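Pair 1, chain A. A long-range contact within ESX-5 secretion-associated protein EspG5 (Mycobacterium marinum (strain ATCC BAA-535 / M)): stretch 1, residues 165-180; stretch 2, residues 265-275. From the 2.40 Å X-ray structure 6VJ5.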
# COMPACT_ATOMS: atom_id res chain seq x y z
N ASP A 165 43.10 -3.79 12.76
CA ASP A 165 43.92 -2.68 13.21
C ASP A 165 43.99 -1.62 12.12
O ASP A 165 43.84 -1.93 10.93
CB ASP A 165 45.33 -3.15 13.56
CG ASP A 165 45.35 -4.09 14.76
OD1 ASP A 165 44.80 -3.72 15.82
OD2 ASP A 165 45.90 -5.21 14.64
N PRO A 166 44.20 -0.36 12.48
CA PRO A 166 44.33 0.69 11.47
C PRO A 166 45.34 0.32 10.39
O PRO A 166 46.48 -0.03 10.67
CB PRO A 166 44.80 1.91 12.27
CG PRO A 166 44.26 1.68 13.65
CD PRO A 166 44.29 0.18 13.86
N ALA A 167 44.90 0.38 9.13
CA ALA A 167 45.80 0.10 8.02
C ALA A 167 46.99 1.05 8.07
O ALA A 167 46.91 2.18 8.56
CB ALA A 167 45.07 0.24 6.69
N ALA A 168 48.12 0.57 7.55
CA ALA A 168 49.35 1.36 7.49
C ALA A 168 49.35 2.13 6.18
O ALA A 168 49.95 1.73 5.18
CB ALA A 168 50.57 0.46 7.64
N ILE A 169 48.64 3.26 6.18
CA ILE A 169 48.53 4.10 5.00
C ILE A 169 48.88 5.53 5.37
O ILE A 169 48.90 5.91 6.54
CB ILE A 169 47.12 4.04 4.37
CG1 ILE A 169 46.14 4.89 5.17
CG2 ILE A 169 46.62 2.60 4.31
CD1 ILE A 169 44.88 5.23 4.39
N ASN A 170 49.10 6.34 4.34
CA ASN A 170 49.41 7.76 4.49
C ASN A 170 48.17 8.57 4.14
O ASN A 170 47.73 8.59 2.99
CB ASN A 170 50.59 8.14 3.60
CG ASN A 170 51.75 7.18 3.72
OD1 ASN A 170 51.91 6.29 2.89
ND2 ASN A 170 52.57 7.36 4.76
N ALA A 171 47.61 9.25 5.15
CA ALA A 171 46.41 10.05 4.94
C ALA A 171 46.59 11.00 3.77
O ALA A 171 47.69 11.50 3.52
CB ALA A 171 46.08 10.83 6.21
N VAL A 172 45.51 11.22 3.02
CA VAL A 172 45.57 12.08 1.85
C VAL A 172 44.15 12.50 1.50
O VAL A 172 43.18 11.81 1.82
CB VAL A 172 46.28 11.37 0.68
CG1 VAL A 172 45.58 10.06 0.32
CG2 VAL A 172 46.39 12.28 -0.54
N ASN A 173 44.03 13.67 0.88
CA ASN A 173 42.79 14.17 0.32
C ASN A 173 42.90 14.16 -1.20
O ASN A 173 43.88 14.66 -1.75
CB ASN A 173 42.49 15.59 0.81
CG ASN A 173 42.33 15.67 2.30
OD1 ASN A 173 41.66 14.84 2.92
ND2 ASN A 173 42.94 16.68 2.91
N VAL A 174 41.89 13.61 -1.86
CA VAL A 174 41.89 13.55 -3.32
C VAL A 174 40.58 14.11 -3.87
O VAL A 174 39.55 14.06 -3.18
CB VAL A 174 42.10 12.10 -3.80
CG1 VAL A 174 43.47 11.60 -3.37
CG2 VAL A 174 41.01 11.19 -3.26
N PRO A 175 40.57 14.67 -5.08
CA PRO A 175 39.30 15.12 -5.67
C PRO A 175 38.34 13.95 -5.83
O PRO A 175 38.69 12.90 -6.37
CB PRO A 175 39.71 15.70 -7.03
CG PRO A 175 41.18 16.01 -6.89
CD PRO A 175 41.73 14.97 -5.95
N LEU A 176 37.10 14.15 -5.38
CA LEU A 176 36.15 13.04 -5.33
C LEU A 176 35.79 12.55 -6.72
O LEU A 176 35.86 11.35 -7.01
CB LEU A 176 34.90 13.45 -4.57
CG LEU A 176 33.83 12.36 -4.45
CD1 LEU A 176 34.38 11.16 -3.71
CD2 LEU A 176 32.60 12.92 -3.78
N GLU A 177 35.40 13.46 -7.62
CA GLU A 177 34.95 13.01 -8.93
C GLU A 177 36.08 12.33 -9.69
O GLU A 177 35.86 11.30 -10.33
CB GLU A 177 34.35 14.18 -9.73
CG GLU A 177 35.25 15.37 -9.97
CD GLU A 177 34.51 16.50 -10.69
OE1 GLU A 177 33.35 16.30 -11.10
OE2 GLU A 177 35.09 17.60 -10.82
N GLU A 178 37.30 12.87 -9.61
CA GLU A 178 38.43 12.17 -10.22
C GLU A 178 38.70 10.83 -9.54
O GLU A 178 39.13 9.87 -10.20
CB GLU A 178 39.69 13.05 -10.17
CG GLU A 178 39.76 14.13 -11.24
CD GLU A 178 39.04 15.42 -10.85
OE1 GLU A 178 38.31 15.42 -9.84
OE2 GLU A 178 39.21 16.43 -11.57
N MET A 179 38.45 10.75 -8.23
CA MET A 179 38.68 9.50 -7.50
C MET A 179 37.67 8.43 -7.89
O MET A 179 38.03 7.25 -8.02
CB MET A 179 38.62 9.77 -6.00
CG MET A 179 38.84 8.54 -5.15
SD MET A 179 40.50 7.89 -5.35
CE MET A 179 40.38 6.40 -4.37
N LEU A 180 36.39 8.79 -8.01
CA LEU A 180 35.40 7.79 -8.38
C LEU A 180 35.67 7.25 -9.78
O LEU A 180 35.53 6.05 -10.03
CB LEU A 180 34.00 8.39 -8.31
CG LEU A 180 33.51 8.72 -6.90
CD1 LEU A 180 32.63 9.97 -7.02
CD2 LEU A 180 32.78 7.58 -6.26
N GLU A 265 34.62 19.06 -7.35
CA GLU A 265 34.12 20.07 -6.42
C GLU A 265 34.51 19.72 -4.98
O GLU A 265 34.99 20.58 -4.24
CB GLU A 265 32.60 20.21 -6.56
CG GLU A 265 31.79 18.94 -6.30
CD GLU A 265 30.89 19.06 -5.07
OE1 GLU A 265 30.10 18.12 -4.83
OE2 GLU A 265 30.97 20.07 -4.33
N ALA A 266 34.32 18.46 -4.60
CA ALA A 266 34.51 18.00 -3.24
C ALA A 266 35.79 17.17 -3.10
O ALA A 266 36.38 16.73 -4.08
CB ALA A 266 33.30 17.17 -2.78
N TRP A 267 36.18 16.94 -1.84
CA TRP A 267 37.40 16.22 -1.50
C TRP A 267 37.07 14.99 -0.67
O TRP A 267 36.29 15.07 0.28
CB TRP A 267 38.37 17.13 -0.73
CG TRP A 267 38.89 18.27 -1.54
CD1 TRP A 267 38.28 19.47 -1.75
CD2 TRP A 267 40.12 18.31 -2.27
NE1 TRP A 267 39.05 20.26 -2.56
CE2 TRP A 267 40.18 19.57 -2.90
CE3 TRP A 267 41.17 17.41 -2.46
CZ2 TRP A 267 41.26 19.95 -3.70
CZ3 TRP A 267 42.23 17.79 -3.25
CH2 TRP A 267 42.27 19.05 -3.86
N LEU A 268 37.67 13.86 -1.04
CA LEU A 268 37.55 12.62 -0.28
C LEU A 268 38.81 12.42 0.55
O LEU A 268 39.92 12.48 0.02
CB LEU A 268 37.33 11.42 -1.20
CG LEU A 268 37.02 10.09 -0.50
CD1 LEU A 268 35.62 10.09 0.11
CD2 LEU A 268 37.20 8.91 -1.45
N ALA A 269 38.63 12.21 1.85
CA ALA A 269 39.73 11.93 2.76
C ALA A 269 39.94 10.42 2.83
O ALA A 269 38.99 9.67 3.06
CB ALA A 269 39.44 12.49 4.15
N ILE A 270 41.17 9.99 2.61
CA ILE A 270 41.56 8.59 2.72
C ILE A 270 42.52 8.50 3.90
O ILE A 270 43.60 9.09 3.87
CB ILE A 270 42.21 8.06 1.43
CG1 ILE A 270 41.28 8.32 0.24
CG2 ILE A 270 42.51 6.58 1.56
CD1 ILE A 270 41.93 8.07 -1.10
N CYS A 271 42.11 7.78 4.94
CA CYS A 271 42.78 7.82 6.23
C CYS A 271 42.88 6.43 6.82
O CYS A 271 42.08 5.55 6.48
CB CYS A 271 42.01 8.73 7.20
SG CYS A 271 41.95 10.47 6.72
N PRO A 272 43.87 6.19 7.68
CA PRO A 272 43.85 4.97 8.49
C PRO A 272 42.81 5.10 9.59
O PRO A 272 42.67 6.16 10.21
CB PRO A 272 45.27 4.89 9.05
CG PRO A 272 45.71 6.32 9.14
CD PRO A 272 45.03 7.05 7.98
N ALA A 273 42.07 4.02 9.83
CA ALA A 273 40.95 4.07 10.75
C ALA A 273 41.40 4.13 12.21
O ALA A 273 41.03 3.27 13.01
CB ALA A 273 40.04 2.86 10.54
N THR A 274 42.17 5.15 12.57
CA THR A 274 42.55 5.33 13.96
C THR A 274 41.33 5.77 14.77
O THR A 274 40.45 6.46 14.26
CB THR A 274 43.65 6.38 14.11
OG1 THR A 274 43.15 7.66 13.69
CG2 THR A 274 44.86 6.01 13.28
N PRO A 275 41.27 5.38 16.05
CA PRO A 275 40.15 5.86 16.88
C PRO A 275 39.95 7.36 16.79
O PRO A 275 38.81 7.84 16.82
CB PRO A 275 40.55 5.42 18.30
CG PRO A 275 41.44 4.22 18.08
CD PRO A 275 42.20 4.53 16.80

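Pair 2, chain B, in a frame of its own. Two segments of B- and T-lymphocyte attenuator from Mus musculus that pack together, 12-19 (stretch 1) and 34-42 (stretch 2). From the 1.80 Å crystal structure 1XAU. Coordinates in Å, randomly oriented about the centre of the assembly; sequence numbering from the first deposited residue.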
# COMPACT_ATOMS: atom_id res chain seq x y z
N CYS B 12 14.84 -5.82 16.63
CA CYS B 12 13.64 -5.11 16.01
C CYS B 12 14.16 -4.05 15.01
O CYS B 12 15.11 -3.32 15.31
CB CYS B 12 12.80 -4.46 17.15
SG CYS B 12 11.21 -3.71 16.63
N GLU B 13 13.57 -3.98 13.82
CA GLU B 13 13.97 -2.99 12.80
C GLU B 13 12.64 -2.65 12.13
O GLU B 13 11.75 -3.51 12.11
CB GLU B 13 14.97 -3.61 11.77
CG GLU B 13 14.59 -5.02 11.26
CD GLU B 13 15.43 -5.50 10.03
OE1 GLU B 13 15.66 -4.70 9.08
OE2 GLU B 13 15.83 -6.69 10.00
N VAL B 14 12.46 -1.42 11.64
CA VAL B 14 11.16 -1.05 11.01
C VAL B 14 11.14 -1.70 9.64
O VAL B 14 12.11 -1.57 8.88
CB VAL B 14 11.01 0.49 10.85
CG1 VAL B 14 9.82 0.83 9.96
CG2 VAL B 14 10.81 1.16 12.28
N GLN B 15 10.08 -2.44 9.33
CA GLN B 15 10.04 -3.09 8.04
C GLN B 15 8.66 -2.94 7.42
O GLN B 15 7.68 -2.94 8.14
CB GLN B 15 10.23 -4.59 8.18
CG GLN B 15 11.41 -5.02 8.92
CD GLN B 15 11.61 -6.52 8.79
OE1 GLN B 15 10.80 -7.34 9.30
NE2 GLN B 15 12.68 -6.90 8.07
N LEU B 16 8.60 -2.92 6.08
CA LEU B 16 7.30 -2.87 5.35
C LEU B 16 7.29 -4.25 4.67
O LEU B 16 8.19 -4.59 3.88
CB LEU B 16 7.35 -1.72 4.34
CG LEU B 16 7.56 -0.36 4.96
CD1 LEU B 16 7.49 0.71 3.85
CD2 LEU B 16 6.50 -0.06 6.03
N ASN B 17 6.29 -5.05 5.04
CA ASN B 17 6.25 -6.43 4.68
C ASN B 17 5.24 -6.98 3.67
O ASN B 17 4.65 -8.03 3.88
CB ASN B 17 6.22 -7.25 5.98
CG ASN B 17 7.56 -7.17 6.76
OD1 ASN B 17 8.61 -6.91 6.18
ND2 ASN B 17 7.53 -7.44 8.08
N ILE B 18 5.04 -6.27 2.57
CA ILE B 18 4.20 -6.81 1.50
C ILE B 18 5.06 -8.00 1.00
O ILE B 18 6.28 -7.84 0.89
CB ILE B 18 4.08 -5.76 0.40
CG1 ILE B 18 3.14 -4.65 0.90
CG2 ILE B 18 3.60 -6.38 -0.96
CD1 ILE B 18 3.00 -3.49 -0.12
N LYS B 19 4.46 -9.14 0.70
CA LYS B 19 5.24 -10.28 0.17
C LYS B 19 5.75 -10.02 -1.22
O LYS B 19 5.05 -9.40 -2.02
CB LYS B 19 4.38 -11.54 0.13
CG LYS B 19 4.42 -12.31 1.45
CD LYS B 19 3.60 -13.62 1.35
CE LYS B 19 4.53 -14.83 1.24
NZ LYS B 19 5.54 -14.89 2.41
N ILE B 34 -5.73 -2.99 -0.58
CA ILE B 34 -4.44 -3.67 -0.52
C ILE B 34 -3.80 -3.29 0.80
O ILE B 34 -4.12 -2.28 1.42
CB ILE B 34 -3.53 -3.36 -1.69
CG1 ILE B 34 -3.32 -1.89 -1.80
CG2 ILE B 34 -4.17 -3.98 -2.98
CD1 ILE B 34 -2.42 -1.54 -3.07
N GLU B 35 -2.92 -4.16 1.25
CA GLU B 35 -2.39 -4.01 2.59
C GLU B 35 -0.90 -3.98 2.64
O GLU B 35 -0.24 -4.74 1.93
CB GLU B 35 -2.82 -5.25 3.37
CG GLU B 35 -4.34 -5.40 3.50
CD GLU B 35 -4.73 -6.55 4.38
OE1 GLU B 35 -3.88 -7.43 4.77
OE2 GLU B 35 -5.92 -6.58 4.71
N CYS B 36 -0.40 -3.23 3.61
CA CYS B 36 1.07 -3.14 3.82
C CYS B 36 1.34 -3.45 5.28
O CYS B 36 1.18 -2.58 6.12
CB CYS B 36 1.48 -1.72 3.44
SG CYS B 36 3.11 -1.08 3.93
N PRO B 37 1.68 -4.69 5.62
CA PRO B 37 1.98 -5.03 7.04
C PRO B 37 3.21 -4.19 7.48
O PRO B 37 4.17 -4.04 6.71
CB PRO B 37 2.32 -6.51 6.97
CG PRO B 37 1.57 -7.01 5.86
CD PRO B 37 1.77 -5.92 4.79
N VAL B 38 3.21 -3.64 8.68
CA VAL B 38 4.32 -2.81 9.14
C VAL B 38 4.84 -3.28 10.48
O VAL B 38 4.05 -3.32 11.48
CB VAL B 38 3.88 -1.32 9.31
CG1 VAL B 38 5.07 -0.42 9.65
CG2 VAL B 38 3.20 -0.81 7.96
N LYS B 39 6.11 -3.65 10.51
CA LYS B 39 6.74 -4.04 11.79
C LYS B 39 7.49 -2.79 12.32
O LYS B 39 8.27 -2.19 11.62
CB LYS B 39 7.77 -5.17 11.57
CG LYS B 39 8.45 -5.61 12.90
CD LYS B 39 9.58 -6.65 12.59
CE LYS B 39 10.14 -7.30 13.85
NZ LYS B 39 10.60 -6.30 14.89
N TYR B 40 7.23 -2.36 13.54
CA TYR B 40 7.98 -1.19 14.02
C TYR B 40 8.26 -1.46 15.49
O TYR B 40 7.69 -2.41 16.04
CB TYR B 40 7.23 0.12 13.77
CG TYR B 40 5.90 0.24 14.43
CD1 TYR B 40 5.77 0.78 15.71
CD2 TYR B 40 4.76 -0.14 13.75
CE1 TYR B 40 4.48 0.94 16.30
CE2 TYR B 40 3.51 0.02 14.29
CZ TYR B 40 3.38 0.57 15.57
OH TYR B 40 2.09 0.74 16.03
N CYS B 41 9.14 -0.66 16.06
CA CYS B 41 9.63 -0.88 17.40
C CYS B 41 9.02 -0.06 18.49
O CYS B 41 8.62 -0.61 19.50
CB CYS B 41 11.16 -0.76 17.40
SG CYS B 41 11.79 -1.84 16.03
N VAL B 42 8.92 1.24 18.29
CA VAL B 42 8.33 2.05 19.34
C VAL B 42 7.18 2.81 18.72
O VAL B 42 6.03 2.43 18.92
CB VAL B 42 9.44 2.94 19.94
CG1 VAL B 42 8.84 3.89 20.97
CG2 VAL B 42 10.44 2.01 20.61

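A backbone arrangement constrains side chains less than its regularity suggests, and these two antiparallel strand pairs make a compact example. Fourteen central residues superpose with an RMSD of 0.8 Å over N, CA and C, and the hydrogen-bonding register carries over. In pair 1, Val A172 N donates to Ile A270 O at 3.0 Å and Ile A270 N returns a bond to Val A172 O at 2.8 Å. The matching residues of pair 2 do the same: Gln B15 N to Lys B39 O and Lys B39 N to Gln B15 O, both 2.9 Å. At the next, non-hydrogen-bonded pair the backbones draw closer, CA to CA 4.5 Å for Asn A173 and Ala A269, and 4.8 Å for their counterparts Leu B16 and Val B38.

One rung further, the ladders part. Val A174 and Leu A268 exchange two bonds, Val A174 N to Leu A268 O and Leu A268 N to Val A174 O, each 2.9 Å. At the equivalent place Asn B17 N donates to Pro B37 O at 2.9 Å, but proline nitrogen carries no hydrogen, so no bond can return.

The side chains fill this common frame differently. On the face bearing Val A172, Val A174, Leu A268 and Ile A270, pair 1 builds an apolar layer: Val A174 CG2 lies 3.9 Å from Ile A270 CD1, and the helix that follows the strand adds Met A179, whose CE is 4.0 Å from the same Ile A270 CD1. Pair 2 places Gln B15 and Lys B39 at the positions of Val A172 and Ile A270. Lys B39 lies alongside Gln B15, its CD 3.6 Å from Gln B15 OE1, and carries its NZ to 3.2 Å from Cys B12 SG.

The other face reverses the emphasis. Asn A173 meets a small partner, its OD1 3.5 Å from Ala A269 CB; in pair 2, Leu B16 CD2 packs 3.9 Å from Val B38 CG2 and 4.1 Å from Cys B36 SG.

The clearest contrast lies at Ile A169 and Pro A272, which superpose on Cys B12 and Cys B41. At these positions pair 1 relies on apolar packing, with Ile A169 CG1 3.7 Å from Pro A272 CD; pair 2 joins the strands covalently, through a disulfide of 2.0 Å between Cys B12 SG and Cys B41 SG. In all four residues CA-to-CB points toward the opposing stretch, so one backbone geometry accommodates either van der Waals contact or a covalent bond.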